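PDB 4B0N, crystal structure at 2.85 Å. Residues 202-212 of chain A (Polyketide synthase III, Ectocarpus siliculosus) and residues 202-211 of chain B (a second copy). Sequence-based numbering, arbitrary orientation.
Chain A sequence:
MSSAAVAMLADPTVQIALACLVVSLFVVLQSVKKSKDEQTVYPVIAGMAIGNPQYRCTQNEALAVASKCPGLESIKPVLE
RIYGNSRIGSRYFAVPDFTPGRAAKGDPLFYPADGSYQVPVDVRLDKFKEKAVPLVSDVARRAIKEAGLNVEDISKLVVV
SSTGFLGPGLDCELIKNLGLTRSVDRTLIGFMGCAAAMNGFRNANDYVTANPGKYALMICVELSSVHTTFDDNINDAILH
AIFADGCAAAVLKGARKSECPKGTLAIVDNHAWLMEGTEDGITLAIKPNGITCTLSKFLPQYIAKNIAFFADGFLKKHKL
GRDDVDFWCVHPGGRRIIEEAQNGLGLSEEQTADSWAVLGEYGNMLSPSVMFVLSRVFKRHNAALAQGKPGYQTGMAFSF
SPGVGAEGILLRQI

Chain A 202-212: RNANDYVTANP
Chain B, residues 202-211: RNANDYVTAN

Two copies of one helix pack against each other in a tight, near-symmetric crossing that no direct hydrogen bond spans, held by close packing and one bridging water. Residues 202-210 are helical in both chains; the axes approach to 7.5 Å, with 59° between their N-to-C directions. Asn211(A), phi/psi -120/85, and Asn211(B), -128/78, are the first to leave helical values.

The CA register is reciprocal: Asp206(A) to Tyr207(B) and Tyr207(A) to Asp206(B) are both 4.6 Å, Ala210(A) to Ala210(B) 4.8 Å, and Asn203(A) to Asn203(B) 6.6 Å. Such short spacings bring backbones together: Asp206(A) O lies 3.0 Å from Asp206(B) O, two acceptors that cannot bond to each other. Close to this pair, Ala210(A) CB sits 3.5 Å from Asp206(B) O, and Ala210(B) CB 3.7 Å from Asp206(A) O and 3.2 Å from Thr209(A) OG1.

Both Asp206 CA-to-CB bonds point toward the partner, with chi1 m (-70° in A, -65° in B). Asp206(B) OD1 lies at the edge of the Tyr207(A) ring, 3.3 Å from CD1, whereas Asp206(A) OD2 is 3.4 Å from Tyr207(B) CB. Both tyrosines have chi1 t (172° in A, 165° in B), and their CA-to-CB bonds point sideways to the partner.

At the Asn203 pair, chi1 is m (-81° in A, -71° in B), and each side-chain end comes nearer than its CB direction suggests. Asn203(A) ND2 and Asn203(B) ND2 meet at 2.9 Å, but both are donors; each OD1 is hydrogen-bonded elsewhere in the structure. Water 1 supplies the polar bridge, donating to Asn203(A) O at 3.0 Å and to Asp206(B) OD2 at 2.8 Å.

The threonines differ: chi1 is p (62°) in Thr209(A) but m (-62°) in Thr209(B), whose OG1 donates to Asn205(B) O at 2.8 Å while its CG2 lies 4.0 Å from Ala210(A) CB. Together the stretches bury 411 Å².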

ATOM      1  N   ARG A 202      12.465  -0.645  -2.560  1.00 34.87           N
ATOM      2  CA  ARG A 202      12.693   0.797  -2.649  1.00 35.29           C
ATOM      3  C   ARG A 202      12.331   1.505  -1.353  1.00 35.32           C
ATOM      4  O   ARG A 202      13.111   2.304  -0.836  1.00 35.54           O
ATOM      5  CB  ARG A 202      11.892   1.409  -3.798  1.00 35.72           C
ATOM      6  CG  ARG A 202      12.437   1.105  -5.178  1.00 36.09           C
ATOM      7  CD  ARG A 202      11.854   2.065  -6.196  1.00 36.51           C
ATOM      8  NE  ARG A 202      12.022   1.571  -7.557  1.00 37.31           N
ATOM      9  CZ  ARG A 202      11.112   0.856  -8.212  1.00 37.51           C
ATOM     10  NH1 ARG A 202       9.956   0.543  -7.636  1.00 37.21           N
ATOM     11  NH2 ARG A 202      11.362   0.451  -9.450  1.00 38.00           N
ATOM     12  N   ASN A 203      11.143   1.202  -0.837  1.00 35.33           N
ATOM     13  CA  ASN A 203      10.656   1.802   0.399  1.00 35.39           C
ATOM     14  C   ASN A 203      11.542   1.495   1.600  1.00 35.45           C
ATOM     15  O   ASN A 203      11.743   2.351   2.464  1.00 35.53           O
ATOM     16  CB  ASN A 203       9.219   1.367   0.668  1.00 35.46           C
ATOM     17  CG  ASN A 203       8.205   2.172  -0.123  1.00 35.72           C
ATOM     18  OD1 ASN A 203       8.496   2.681  -1.207  1.00 35.89           O
ATOM     19  ND2 ASN A 203       7.003   2.290   0.420  1.00 35.82           N
ATOM     20  N   ALA A 204      12.073   0.276   1.644  1.00 35.20           N
ATOM     21  CA  ALA A 204      12.993  -0.129   2.699  1.00 35.19           C
ATOM     22  C   ALA A 204      14.368   0.523   2.527  1.00 35.47           C
ATOM     23  O   ALA A 204      14.961   0.985   3.505  1.00 35.73           O
ATOM     24  CB  ALA A 204      13.111  -1.642   2.745  1.00 34.98           C
ATOM     25  N   ASN A 205      14.862   0.560   1.288  1.00 35.43           N
ATOM     26  CA  ASN A 205      16.138   1.203   0.971  1.00 35.76           C
ATOM     27  C   ASN A 205      16.138   2.683   1.354  1.00 36.13           C
ATOM     28  O   ASN A 205      17.093   3.174   1.960  1.00 36.38           O
ATOM     29  CB  ASN A 205      16.480   1.049  -0.518  1.00 35.85           C
ATOM     30  CG  ASN A 205      16.627  -0.403  -0.948  1.00 35.86           C
ATOM     31  OD1 ASN A 205      16.616  -1.319  -0.126  1.00 35.76           O
ATOM     32  ND2 ASN A 205      16.759  -0.619  -2.252  1.00 35.93           N
ATOM     33  N   ASP A 206      15.052   3.373   1.002  1.00 36.24           N
ATOM     34  CA  ASP A 206      14.860   4.786   1.320  1.00 36.66           C
ATOM     35  C   ASP A 206      15.009   5.049   2.815  1.00 36.77           C
ATOM     36  O   ASP A 206      15.720   5.970   3.221  1.00 37.61           O
ATOM     37  CB  ASP A 206      13.474   5.261   0.860  1.00 37.10           C
ATOM     38  CG  ASP A 206      13.340   5.349  -0.659  1.00 37.60           C
ATOM     39  OD1 ASP A 206      14.353   5.222  -1.386  1.00 38.20           O
ATOM     40  OD2 ASP A 206      12.199   5.551  -1.128  1.00 37.56           O
ATOM     41  N   TYR A 207      14.334   4.233   3.622  1.00 36.16           N
ATOM     42  CA  TYR A 207      14.336   4.378   5.073  1.00 36.03           C
ATOM     43  C   TYR A 207      15.703   4.085   5.668  1.00 36.46           C
ATOM     44  O   TYR A 207      16.153   4.766   6.595  1.00 36.84           O
ATOM     45  CB  TYR A 207      13.290   3.448   5.703  1.00 35.44           C
ATOM     46  CG  TYR A 207      13.360   3.387   7.213  1.00 35.47           C
ATOM     47  CD1 TYR A 207      12.840   4.418   7.994  1.00 35.69           C
ATOM     48  CD2 TYR A 207      13.953   2.307   7.861  1.00 35.42           C
ATOM     49  CE1 TYR A 207      12.907   4.375   9.376  1.00 36.02           C
ATOM     50  CE2 TYR A 207      14.026   2.254   9.245  1.00 35.77           C
ATOM     51  CZ  TYR A 207      13.499   3.291   9.997  1.00 36.10           C
ATOM     52  OH  TYR A 207      13.563   3.252  11.372  1.00 36.40           O
ATOM     53  N   VAL A 208      16.360   3.070   5.121  1.00 36.54           N
ATOM     54  CA  VAL A 208      17.552   2.509   5.732  1.00 36.90           C
ATOM     55  C   VAL A 208      18.823   3.315   5.424  1.00 37.16           C
ATOM     56  O   VAL A 208      19.772   3.306   6.211  1.00 37.50           O
ATOM     57  CB  VAL A 208      17.685   1.007   5.377  1.00 36.94           C
ATOM     58  CG1 VAL A 208      18.451   0.797   4.073  1.00 36.96           C
ATOM     59  CG2 VAL A 208      18.311   0.236   6.527  1.00 36.85           C
ATOM     60  N   THR A 209      18.836   4.023   4.296  1.00 37.05           N
ATOM     61  CA  THR A 209      19.954   4.906   3.965  1.00 37.32           C
ATOM     62  C   THR A 209      19.796   6.264   4.648  1.00 37.36           C
ATOM     63  O   THR A 209      20.783   6.968   4.880  1.00 37.79           O
ATOM     64  CB  THR A 209      20.111   5.106   2.447  1.00 37.65           C
ATOM     65  OG1 THR A 209      18.936   5.730   1.921  1.00 37.93           O
ATOM     66  CG2 THR A 209      20.329   3.771   1.750  1.00 37.76           C
ATOM     67  N   ALA A 210      18.552   6.624   4.958  1.00 36.91           N
ATOM     68  CA  ALA A 210      18.261   7.813   5.759  1.00 36.84           C
ATOM     69  C   ALA A 210      18.672   7.590   7.217  1.00 36.86           C
ATOM     70  O   ALA A 210      19.226   8.486   7.860  1.00 37.13           O
ATOM     71  CB  ALA A 210      16.787   8.175   5.660  1.00 36.43           C
ATOM     72  N   ASN A 211      18.405   6.387   7.723  1.00 36.53           N
ATOM     73  CA  ASN A 211      18.778   6.004   9.082  1.00 36.81           C
ATOM     74  C   ASN A 211      19.721   4.796   9.058  1.00 36.76           C
ATOM     75  O   ASN A 211      19.263   3.660   9.196  1.00 36.85           O
ATOM     76  CB  ASN A 211      17.532   5.687   9.927  1.00 36.57           C
ATOM     77  CG  ASN A 211      16.442   6.739   9.798  1.00 36.48           C
ATOM     78  OD1 ASN A 211      15.863   6.926   8.727  1.00 36.20           O
ATOM     79  ND2 ASN A 211      16.147   7.419  10.898  1.00 36.79           N
ATOM     80  N   PRO A 212      21.039   5.035   8.886  1.00 36.87           N
ATOM     81  CA  PRO A 212      22.039   3.965   8.721  1.00 36.86           C
ATOM     82  C   PRO A 212      21.981   2.840   9.769  1.00 36.95           C
ATOM     83  O   PRO A 212      21.859   1.668   9.402  1.00 36.96           O
ATOM     84  CB  PRO A 212      23.372   4.714   8.808  1.00 36.99           C
ATOM     85  CG  PRO A 212      23.051   6.082   8.328  1.00 37.22           C
ATOM     86  CD  PRO A 212      21.668   6.368   8.839  1.00 37.18           C
TER
ATOM     87  N   ARG B 202       5.900   9.461   6.249  1.00 30.94           N
ATOM     88  CA  ARG B 202       7.107   8.713   6.615  1.00 31.44           C
ATOM     89  C   ARG B 202       7.862   8.246   5.378  1.00 31.86           C
ATOM     90  O   ARG B 202       9.039   8.570   5.213  1.00 32.19           O
ATOM     91  CB  ARG B 202       6.765   7.504   7.483  1.00 31.58           C
ATOM     92  CG  ARG B 202       6.284   7.826   8.888  1.00 31.52           C
ATOM     93  CD  ARG B 202       6.228   6.543   9.694  1.00 31.85           C
ATOM     94  NE  ARG B 202       5.485   6.668  10.943  1.00 31.89           N
ATOM     95  CZ  ARG B 202       4.273   6.161  11.147  1.00 31.67           C
ATOM     96  NH1 ARG B 202       3.652   5.490  10.182  1.00 31.37           N
ATOM     97  NH2 ARG B 202       3.687   6.325  12.325  1.00 31.68           N
ATOM     98  N   ASN B 203       7.172   7.499   4.514  1.00 31.92           N
ATOM     99  CA  ASN B 203       7.728   7.014   3.248  1.00 32.18           C
ATOM    100  C   ASN B 203       8.381   8.113   2.420  1.00 32.11           C
ATOM    101  O   ASN B 203       9.421   7.894   1.797  1.00 32.41           O
ATOM    102  CB  ASN B 203       6.644   6.332   2.412  1.00 32.56           C
ATOM    103  CG  ASN B 203       6.205   4.996   2.988  1.00 33.20           C
ATOM    104  OD1 ASN B 203       6.388   4.711   4.178  1.00 33.37           O
ATOM    105  ND2 ASN B 203       5.612   4.165   2.138  1.00 33.38           N
ATOM    106  N   ALA B 204       7.764   9.290   2.422  1.00 31.73           N
ATOM    107  CA  ALA B 204       8.281  10.433   1.681  1.00 31.93           C
ATOM    108  C   ALA B 204       9.520  11.026   2.352  1.00 32.09           C
ATOM    109  O   ALA B 204      10.542  11.221   1.697  1.00 32.29           O
ATOM    110  CB  ALA B 204       7.199  11.484   1.505  1.00 31.68           C
ATOM    111  N   ASN B 205       9.425  11.291   3.657  1.00 32.05           N
ATOM    112  CA  ASN B 205      10.545  11.815   4.449  1.00 32.24           C
ATOM    113  C   ASN B 205      11.789  10.929   4.384  1.00 32.73           C
ATOM    114  O   ASN B 205      12.906  11.433   4.288  1.00 33.35           O
ATOM    115  CB  ASN B 205      10.141  12.013   5.915  1.00 32.12           C
ATOM    116  CG  ASN B 205       8.942  12.928   6.085  1.00 31.74           C
ATOM    117  OD1 ASN B 205       8.535  13.626   5.158  1.00 31.60           O
ATOM    118  ND2 ASN B 205       8.366  12.922   7.281  1.00 31.61           N
ATOM    119  N   ASP B 206      11.588   9.616   4.441  1.00 32.69           N
ATOM    120  CA  ASP B 206      12.679   8.652   4.325  1.00 33.20           C
ATOM    121  C   ASP B 206      13.409   8.775   2.991  1.00 33.68           C
ATOM    122  O   ASP B 206      14.642   8.794   2.954  1.00 34.12           O
ATOM    123  CB  ASP B 206      12.153   7.226   4.491  1.00 33.20           C
ATOM    124  CG  ASP B 206      11.603   6.963   5.873  1.00 32.92           C
ATOM    125  OD1 ASP B 206      12.162   7.491   6.859  1.00 32.99           O
ATOM    126  OD2 ASP B 206      10.607   6.217   5.974  1.00 32.74           O
ATOM    127  N   TYR B 207      12.643   8.856   1.903  1.00 33.69           N
ATOM    128  CA  TYR B 207      13.203   9.026   0.564  1.00 34.24           C
ATOM    129  C   TYR B 207      13.889  10.381   0.424  1.00 34.51           C
ATOM    130  O   TYR B 207      15.042  10.466  -0.003  1.00 35.19           O
ATOM    131  CB  TYR B 207      12.113   8.864  -0.505  1.00 34.06           C
ATOM    132  CG  TYR B 207      12.515   9.361  -1.882  1.00 34.31           C
ATOM    133  CD1 TYR B 207      13.285   8.572  -2.736  1.00 34.76           C
ATOM    134  CD2 TYR B 207      12.124  10.624  -2.329  1.00 34.16           C
ATOM    135  CE1 TYR B 207      13.655   9.026  -3.991  1.00 35.07           C
ATOM    136  CE2 TYR B 207      12.489  11.088  -3.583  1.00 34.42           C
ATOM    137  CZ  TYR B 207      13.251  10.286  -4.409  1.00 34.96           C
ATOM    138  OH  TYR B 207      13.614  10.743  -5.653  1.00 35.40           O
ATOM    139  N   VAL B 208      13.164  11.432   0.792  1.00 34.37           N
ATOM    140  CA  VAL B 208      13.637  12.808   0.679  1.00 34.74           C
ATOM    141  C   VAL B 208      14.890  13.099   1.526  1.00 35.30           C
ATOM    142  O   VAL B 208      15.716  13.936   1.146  1.00 35.85           O
ATOM    143  CB  VAL B 208      12.470  13.795   0.943  1.00 34.39           C
ATOM    144  CG1 VAL B 208      12.841  14.894   1.930  1.00 34.61           C
ATOM    145  CG2 VAL B 208      11.939  14.346  -0.374  1.00 34.24           C
ATOM    146  N   THR B 209      15.036  12.398   2.652  1.00 35.25           N
ATOM    147  CA  THR B 209      16.231  12.516   3.491  1.00 35.83           C
ATOM    148  C   THR B 209      17.398  11.739   2.875  1.00 36.46           C
ATOM    149  O   THR B 209      18.561  12.123   3.020  1.00 37.14           O
ATOM    150  CB  THR B 209      15.959  12.055   4.943  1.00 35.84           C
ATOM    151  OG1 THR B 209      14.956  12.896   5.525  1.00 35.53           O
ATOM    152  CG2 THR B 209      17.221  12.124   5.805  1.00 36.36           C
ATOM    153  N   ALA B 210      17.075  10.654   2.178  1.00 36.57           N
ATOM    154  CA  ALA B 210      18.069   9.870   1.455  1.00 37.27           C
ATOM    155  C   ALA B 210      18.512  10.595   0.186  1.00 37.90           C
ATOM    156  O   ALA B 210      19.650  10.434  -0.263  1.00 38.32           O
ATOM    157  CB  ALA B 210      17.508   8.498   1.112  1.00 37.23           C
ATOM    158  N   ASN B 211      17.607  11.388  -0.386  1.00 37.94           N
ATOM    159  CA  ASN B 211      17.872  12.122  -1.626  1.00 38.57           C
ATOM    160  C   ASN B 211      17.548  13.620  -1.509  1.00 38.44           C
ATOM    161  O   ASN B 211      16.513  14.071  -2.008  1.00 38.18           O
ATOM    162  CB  ASN B 211      17.103  11.491  -2.794  1.00 38.72           C
ATOM    163  CG  ASN B 211      17.487  10.040  -3.033  1.00 39.13           C
ATOM    164  OD1 ASN B 211      17.149   9.153  -2.246  1.00 38.64           O
ATOM    165  ND2 ASN B 211      18.185   9.790  -4.134  1.00 39.94           N
TER
HETATM  166  O   HOH W   1      10.194   4.508   3.761  1.00 18.13           O